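Local coordinates for matrix protein VP40 (Lake Victoria marburgvirus, PDB 5B0V), which drives assembly and budding of virus particles as the matrix protein, existing as a dimer that reorganises into multimers at the plasma membrane, at residues A74-A79 and W97-I102; S259-S264 and V287-P292. All blocks are in the same frame, centred on the assembly; numbering follows the deposited sequence.

Contact 1. Residues A74-A79 and W97-I102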
loop_
_atom_site.group_PDB
_atom_site.type_symbol
_atom_site.label_atom_id
_atom_site.label_comp_id
_atom_site.label_asym_id
_atom_site.label_seq_id
_atom_site.Cartn_x
_atom_site.Cartn_y
_atom_site.Cartn_z
ATOM N N ALA A 74 -3.681 13.325 -5.649
ATOM C CA ALA A 74 -3.159 13.013 -6.981
ATOM C C ALA A 74 -2.338 11.734 -6.868
ATOM O O ALA A 74 -1.482 11.613 -5.983
ATOM C CB ALA A 74 -2.286 14.132 -7.485
ATOM N N PHE A 75 -2.640 10.786 -7.756
ATOM C CA PHE A 75 -1.971 9.489 -7.842
ATOM C C PHE A 75 -1.137 9.412 -9.115
ATOM O O PHE A 75 -1.659 9.618 -10.218
ATOM C CB PHE A 75 -3.026 8.385 -7.902
ATOM C CG PHE A 75 -3.830 8.266 -6.666
ATOM C CD1 PHE A 75 -4.885 9.132 -6.420
ATOM C CD2 PHE A 75 -3.547 7.284 -5.742
ATOM C CE1 PHE A 75 -5.627 9.021 -5.257
ATOM C CE2 PHE A 75 -4.293 7.162 -4.595
ATOM C CZ PHE A 75 -5.327 8.027 -4.348
ATOM N N THR A 76 0.128 9.063 -8.965
ATOM C CA THR A 76 1.045 8.943 -10.095
ATOM C C THR A 76 2.001 7.761 -9.947
ATOM O O THR A 76 2.606 7.562 -8.890
ATOM C CB THR A 76 1.910 10.200 -10.196
ATOM O OG1 THR A 76 1.063 11.334 -10.110
ATOM C CG2 THR A 76 2.656 10.250 -11.510
ATOM N N LEU A 77 2.152 6.973 -10.995
ATOM C CA LEU A 77 3.230 5.996 -11.028
ATOM C C LEU A 77 4.490 6.628 -11.607
ATOM O O LEU A 77 4.467 7.278 -12.651
ATOM C CB LEU A 77 2.848 4.775 -11.862
ATOM C CG LEU A 77 1.892 3.796 -11.207
ATOM C CD1 LEU A 77 1.665 2.662 -12.189
ATOM C CD2 LEU A 77 2.436 3.288 -9.875
ATOM N N GLU A 78 5.595 6.376 -10.928
ATOM C CA GLU A 78 6.914 6.780 -11.383
ATOM C C GLU A 78 7.658 5.531 -11.731
ATOM O O GLU A 78 7.758 4.642 -10.893
ATOM C CB GLU A 78 7.627 7.500 -10.269
ATOM C CG GLU A 78 6.828 8.658 -9.697
ATOM C CD GLU A 78 7.747 9.568 -8.891
ATOM O OE1 GLU A 78 8.768 9.057 -8.387
ATOM O OE2 GLU A 78 7.481 10.780 -8.757
ATOM N N ALA A 79 8.168 5.441 -12.954
ATOM C CA ALA A 79 8.748 4.186 -13.425
ATOM C C ALA A 79 10.174 4.342 -13.887
ATOM O O ALA A 79 10.571 5.403 -14.328
ATOM C CB ALA A 79 7.918 3.613 -14.547
ATOM N N TRP A 97 6.989 9.266 -15.940
ATOM C CA TRP A 97 5.948 9.702 -15.006
ATOM C C TRP A 97 4.562 9.478 -15.566
ATOM O O TRP A 97 4.219 10.012 -16.596
ATOM C CB TRP A 97 6.164 11.175 -14.693
ATOM C CG TRP A 97 7.398 11.346 -13.853
ATOM C CD1 TRP A 97 7.454 11.344 -12.485
ATOM C CD2 TRP A 97 8.748 11.495 -14.312
ATOM N NE1 TRP A 97 8.756 11.508 -12.070
ATOM C CE2 TRP A 97 9.564 11.612 -13.170
ATOM C CE3 TRP A 97 9.346 11.565 -15.577
ATOM C CZ2 TRP A 97 10.947 11.792 -13.246
ATOM C CZ3 TRP A 97 10.749 11.748 -15.659
ATOM C CH2 TRP A 97 11.523 11.858 -14.493
ATOM N N LEU A 98 3.764 8.707 -14.844
ATOM C CA LEU A 98 2.512 8.170 -15.347
ATOM C C LEU A 98 1.361 8.547 -14.418
ATOM O O LEU A 98 1.107 7.880 -13.414
ATOM C CB LEU A 98 2.644 6.648 -15.444
ATOM C CG LEU A 98 3.850 6.200 -16.291
ATOM C CD1 LEU A 98 4.191 4.737 -16.075
ATOM C CD2 LEU A 98 3.599 6.444 -17.755
ATOM N N PRO A 99 0.685 9.655 -14.702
ATOM C CA PRO A 99 -0.489 10.018 -13.908
ATOM C C PRO A 99 -1.563 8.958 -14.012
ATOM O O PRO A 99 -1.759 8.409 -15.085
ATOM C CB PRO A 99 -0.969 11.289 -14.582
ATOM C CG PRO A 99 0.279 11.884 -15.104
ATOM C CD PRO A 99 1.139 10.755 -15.554
ATOM N N LEU A 100 -2.241 8.660 -12.918
ATOM C CA LEU A 100 -3.366 7.722 -12.941
ATOM C C LEU A 100 -4.676 8.385 -12.605
ATOM O O LEU A 100 -5.708 7.771 -12.780
ATOM C CB LEU A 100 -3.179 6.625 -11.902
ATOM C CG LEU A 100 -1.845 5.877 -11.900
ATOM C CD1 LEU A 100 -1.860 4.931 -10.713
ATOM C CD2 LEU A 100 -1.634 5.112 -13.192
ATOM N N GLY A 101 -4.634 9.603 -12.065
ATOM C CA GLY A 101 -5.838 10.312 -11.705
ATOM C C GLY A 101 -5.779 11.086 -10.414
ATOM O O GLY A 101 -4.901 10.892 -9.571
ATOM N N ILE A 102 -6.769 11.947 -10.254
ATOM C CA ILE A 102 -7.000 12.645 -9.010
ATOM C C ILE A 102 -8.319 12.187 -8.420
ATOM O O ILE A 102 -9.306 12.168 -9.111
ATOM C CB ILE A 102 -7.052 14.137 -9.274
ATOM C CG1 ILE A 102 -5.694 14.578 -9.808
ATOM C CG2 ILE A 102 -7.449 14.879 -8.009
ATOM C CD1 ILE A 102 -5.628 16.038 -10.117
#
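Phe75 and Leu77 face Gly101, Leu100 and Leu98 across two antiparallel strands, and their backbone groups carry every hydrogen bond between 74-79 and 97-102. Leu77 makes the regular pair: its N donates to Leu98 O (2.8 Å), while Leu98 N returns a bond to Leu77 O (2.7 Å). At Phe75 the ladder divides between two residues. Phe75 N donates a hydrogen bond to Gly101 O at 2.9 Å, with the donor almost in line with the carbonyl, whereas Phe75 O accepts from Leu100 N, also at 2.9 Å. Two consecutive residues thus share one opposite number, and Gly101 takes a phi of 140° that suits glycine. Gln290, from strand 286-290 of the second sheet, comes in at this irregular site: its NE2 is a second donor to Phe75 O, and its OE1 makes a weak hydrogen bond with Gly101 N. Pro99, lacking an N-H, pairs with Thr76 in a non-hydrogen-bonded position, where the ladder asks for none. The backbones of Ala74, Thr76 and Glu78 bond instead to strand 176-187. Among the side chains, Leu77 CG meets Leu100 CD1 at 4.0 Å on the face that also carries Phe75 and Leu98. On the other face the Glu78 carboxylate stands nearly perpendicular to the Trp97 indole, at whose edge OE2 lies 3.6 Å from NE1, a polar approach rather than a hydrogen bond. Leu100 and Gly101 opposite Phe75 form a classic beta bulge, here in a beta hairpin of the N-terminal domain's mixed sheet.

Contact 2. Residues S259-S264 and V287-P292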
loop_
_atom_site.group_PDB
_atom_site.type_symbol
_atom_site.label_atom_id
_atom_site.label_comp_id
_atom_site.label_asym_id
_atom_site.label_seq_id
_atom_site.Cartn_x
_atom_site.Cartn_y
_atom_site.Cartn_z
ATOM N N SER A 259 4.766 15.894 -10.717
ATOM C CA SER A 259 3.781 15.678 -11.766
ATOM C C SER A 259 2.463 16.465 -11.582
ATOM O O SER A 259 1.383 15.969 -11.905
ATOM C CB SER A 259 3.496 14.177 -11.865
ATOM O OG SER A 259 4.688 13.436 -12.030
ATOM N N LEU A 260 2.549 17.690 -11.082
ATOM C CA LEU A 260 1.353 18.411 -10.679
ATOM C C LEU A 260 1.408 19.886 -11.030
ATOM O O LEU A 260 2.318 20.608 -10.654
ATOM C CB LEU A 260 1.151 18.245 -9.184
ATOM C CG LEU A 260 -0.224 18.629 -8.617
ATOM C CD1 LEU A 260 -1.251 17.578 -8.983
ATOM C CD2 LEU A 260 -0.186 18.803 -7.102
ATOM N N PHE A 261 0.386 20.322 -11.743
ATOM C CA PHE A 261 0.278 21.685 -12.223
ATOM C C PHE A 261 -1.040 22.279 -11.827
ATOM O O PHE A 261 -2.020 21.552 -11.567
ATOM C CB PHE A 261 0.427 21.683 -13.722
ATOM C CG PHE A 261 1.714 21.066 -14.158
ATOM C CD1 PHE A 261 1.896 19.687 -14.129
ATOM C CD2 PHE A 261 2.776 21.868 -14.521
ATOM C CE1 PHE A 261 3.112 19.135 -14.509
ATOM C CE2 PHE A 261 3.979 21.323 -14.897
ATOM C CZ PHE A 261 4.149 19.966 -14.888
ATOM N N ARG A 262 -1.059 23.604 -11.783
ATOM C CA ARG A 262 -2.267 24.329 -11.414
ATOM C C ARG A 262 -2.510 25.582 -12.277
ATOM O O ARG A 262 -1.585 26.118 -12.879
ATOM C CB ARG A 262 -2.194 24.664 -9.934
ATOM C CG ARG A 262 -1.111 25.612 -9.554
ATOM C CD ARG A 262 -1.365 26.063 -8.133
ATOM N NE ARG A 262 -0.137 26.666 -7.614
ATOM C CZ ARG A 262 0.487 26.378 -6.479
ATOM N NH1 ARG A 262 0.015 25.482 -5.629
ATOM N NH2 ARG A 262 1.591 27.030 -6.179
ATOM N N ILE A 263 -3.764 26.025 -12.337
ATOM C CA ILE A 263 -4.130 27.265 -13.035
ATOM C C ILE A 263 -5.018 28.106 -12.141
ATOM O O ILE A 263 -6.126 27.701 -11.763
ATOM C CB ILE A 263 -4.902 27.015 -14.337
ATOM C CG1 ILE A 263 -4.116 26.131 -15.275
ATOM C CG2 ILE A 263 -5.198 28.327 -15.060
ATOM C CD1 ILE A 263 -4.950 25.563 -16.401
ATOM N N SER A 264 -4.548 29.295 -11.808
ATOM C CA SER A 264 -5.398 30.202 -11.087
ATOM C C SER A 264 -6.295 30.919 -12.128
ATOM O O SER A 264 -5.846 31.287 -13.241
ATOM C CB SER A 264 -4.582 31.133 -10.219
ATOM O OG SER A 264 -4.210 32.238 -10.980
ATOM N N VAL A 287 -7.591 25.335 -10.437
ATOM C CA VAL A 287 -7.643 23.919 -10.809
ATOM C C VAL A 287 -6.297 23.277 -10.899
ATOM O O VAL A 287 -5.387 23.798 -11.478
ATOM C CB VAL A 287 -8.296 23.664 -12.150
ATOM C CG1 VAL A 287 -9.778 23.837 -12.026
ATOM C CG2 VAL A 287 -7.754 24.595 -13.200
ATOM N N TYR A 288 -6.203 22.099 -10.324
ATOM C CA TYR A 288 -4.997 21.340 -10.368
ATOM C C TYR A 288 -5.164 20.283 -11.416
ATOM O O TYR A 288 -6.256 19.828 -11.675
ATOM C CB TYR A 288 -4.726 20.709 -9.000
ATOM C CG TYR A 288 -4.254 21.727 -8.008
ATOM C CD1 TYR A 288 -5.148 22.510 -7.330
ATOM C CD2 TYR A 288 -2.925 21.922 -7.781
ATOM C CE1 TYR A 288 -4.733 23.450 -6.423
ATOM C CE2 TYR A 288 -2.495 22.870 -6.881
ATOM C CZ TYR A 288 -3.406 23.638 -6.212
ATOM O OH TYR A 288 -2.957 24.561 -5.290
ATOM N N PHE A 289 -4.073 19.899 -12.035
ATOM C CA PHE A 289 -4.124 18.811 -12.977
ATOM C C PHE A 289 -2.763 18.123 -12.988
ATOM O O PHE A 289 -1.776 18.636 -12.460
ATOM C CB PHE A 289 -4.555 19.317 -14.381
ATOM C CG PHE A 289 -3.531 20.178 -15.084
ATOM C CD1 PHE A 289 -3.476 21.545 -14.855
ATOM C CD2 PHE A 289 -2.651 19.628 -15.982
ATOM C CE1 PHE A 289 -2.551 22.348 -15.503
ATOM C CE2 PHE A 289 -1.728 20.415 -16.628
ATOM C CZ PHE A 289 -1.672 21.770 -16.390
ATOM N N GLN A 290 -2.731 16.948 -13.578
ATOM C CA GLN A 290 -1.537 16.144 -13.571
ATOM C C GLN A 290 -0.905 16.122 -14.936
ATOM O O GLN A 290 -1.601 15.959 -15.945
ATOM C CB GLN A 290 -1.877 14.709 -13.229
ATOM C CG GLN A 290 -2.662 14.508 -11.963
ATOM C CD GLN A 290 -2.607 13.062 -11.586
ATOM O OE1 GLN A 290 -3.386 12.255 -12.096
ATOM N NE2 GLN A 290 -1.620 12.702 -10.745
ATOM N N ALA A 291 0.416 16.275 -14.950
ATOM C CA ALA A 291 1.222 16.045 -16.136
ATOM C C ALA A 291 2.542 15.464 -15.679
ATOM O O ALA A 291 2.891 15.613 -14.520
ATOM C CB ALA A 291 1.456 17.329 -16.874
ATOM N N PRO A 292 3.284 14.808 -16.589
ATOM C CA PRO A 292 4.565 14.258 -16.223
ATOM C C PRO A 292 5.491 15.279 -15.631
ATOM O O PRO A 292 5.507 16.402 -16.055
ATOM C CB PRO A 292 5.091 13.745 -17.550
ATOM C CG PRO A 292 3.869 13.238 -18.230
ATOM C CD PRO A 292 2.845 14.296 -17.904
#
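Phe289 holds CG between its backbone N and carbonyl carbon (chi1 69°), which places CG so that the end of the ring comes back to Phe261 CB. Arg262 has the same choice of first torsion (chi1 66°), and its chain then runs extended from CG to NE beside Tyr288, the two side chains pointing the same way. In the first pair the methylene leads: Phe261 CB sits over one face of the Phe289 ring, 3.7 Å from the ring centroid, in a CH-pi contact. The two phenyl groups are nearly parallel but slid so far apart that they barely overlap. Ile263 extends this apolar face, its CG1 lying 4.1 Å from Phe289 CE1 and its CB 3.9 Å from Val287 CG2. On the reverse face Arg262 CB covers the Tyr288 ring near its rim, and NH1 donates to Tyr288 OH at 3.1 Å. The guanidinium plane is nearly perpendicular to that ring (83°). The hydroxyl is also hydrogen-bonded to Asp191, and Arg262 NH2 forms a salt bridge with Glu252, whose negative charge would favour the ionised guanidinium. The backbone ladder is regular through both hydrogen-bonded pairs, Phe261 with Phe289 and Ile263 with Val287. Past the strands, Ala291 N still reaches Ser259 O (3.2 Å), approaching from above the carbonyl plane. Strand 260-264 is central in a three-stranded antiparallel sheet, with 286-290 on one flank and 251-253 on the other; Phe300 meets the Phe261 ring edge-to-face, while Leu260 touches Ala74, and Gln290 touches Ala74 and Thr76, of strand 72-83.

Overall arrangement
Both contacts pair antiparallel strands, yet they belong to different sheets and to successive parts of the chain. Contact 1 joins strands 72-83 and 91-104 of a mixed sheet and is only partly buried; contact 2 is the more deeply covered, with aromatic rings and an arginine-tyrosine pair where contact 1 relies on backbone bonds, leucine packing and a Glu78-Trp97 approach around a bulge. Their centres lie about 12 Å apart, and they meet where the start of 259-264 and the end of 287-292 adjoin the hairpin. Ser259 OG approaches Trp97 CD1 to 3.5 Å there. The amide of Gln290, on the outermost strand of the second sheet, links it to the bulge of the first.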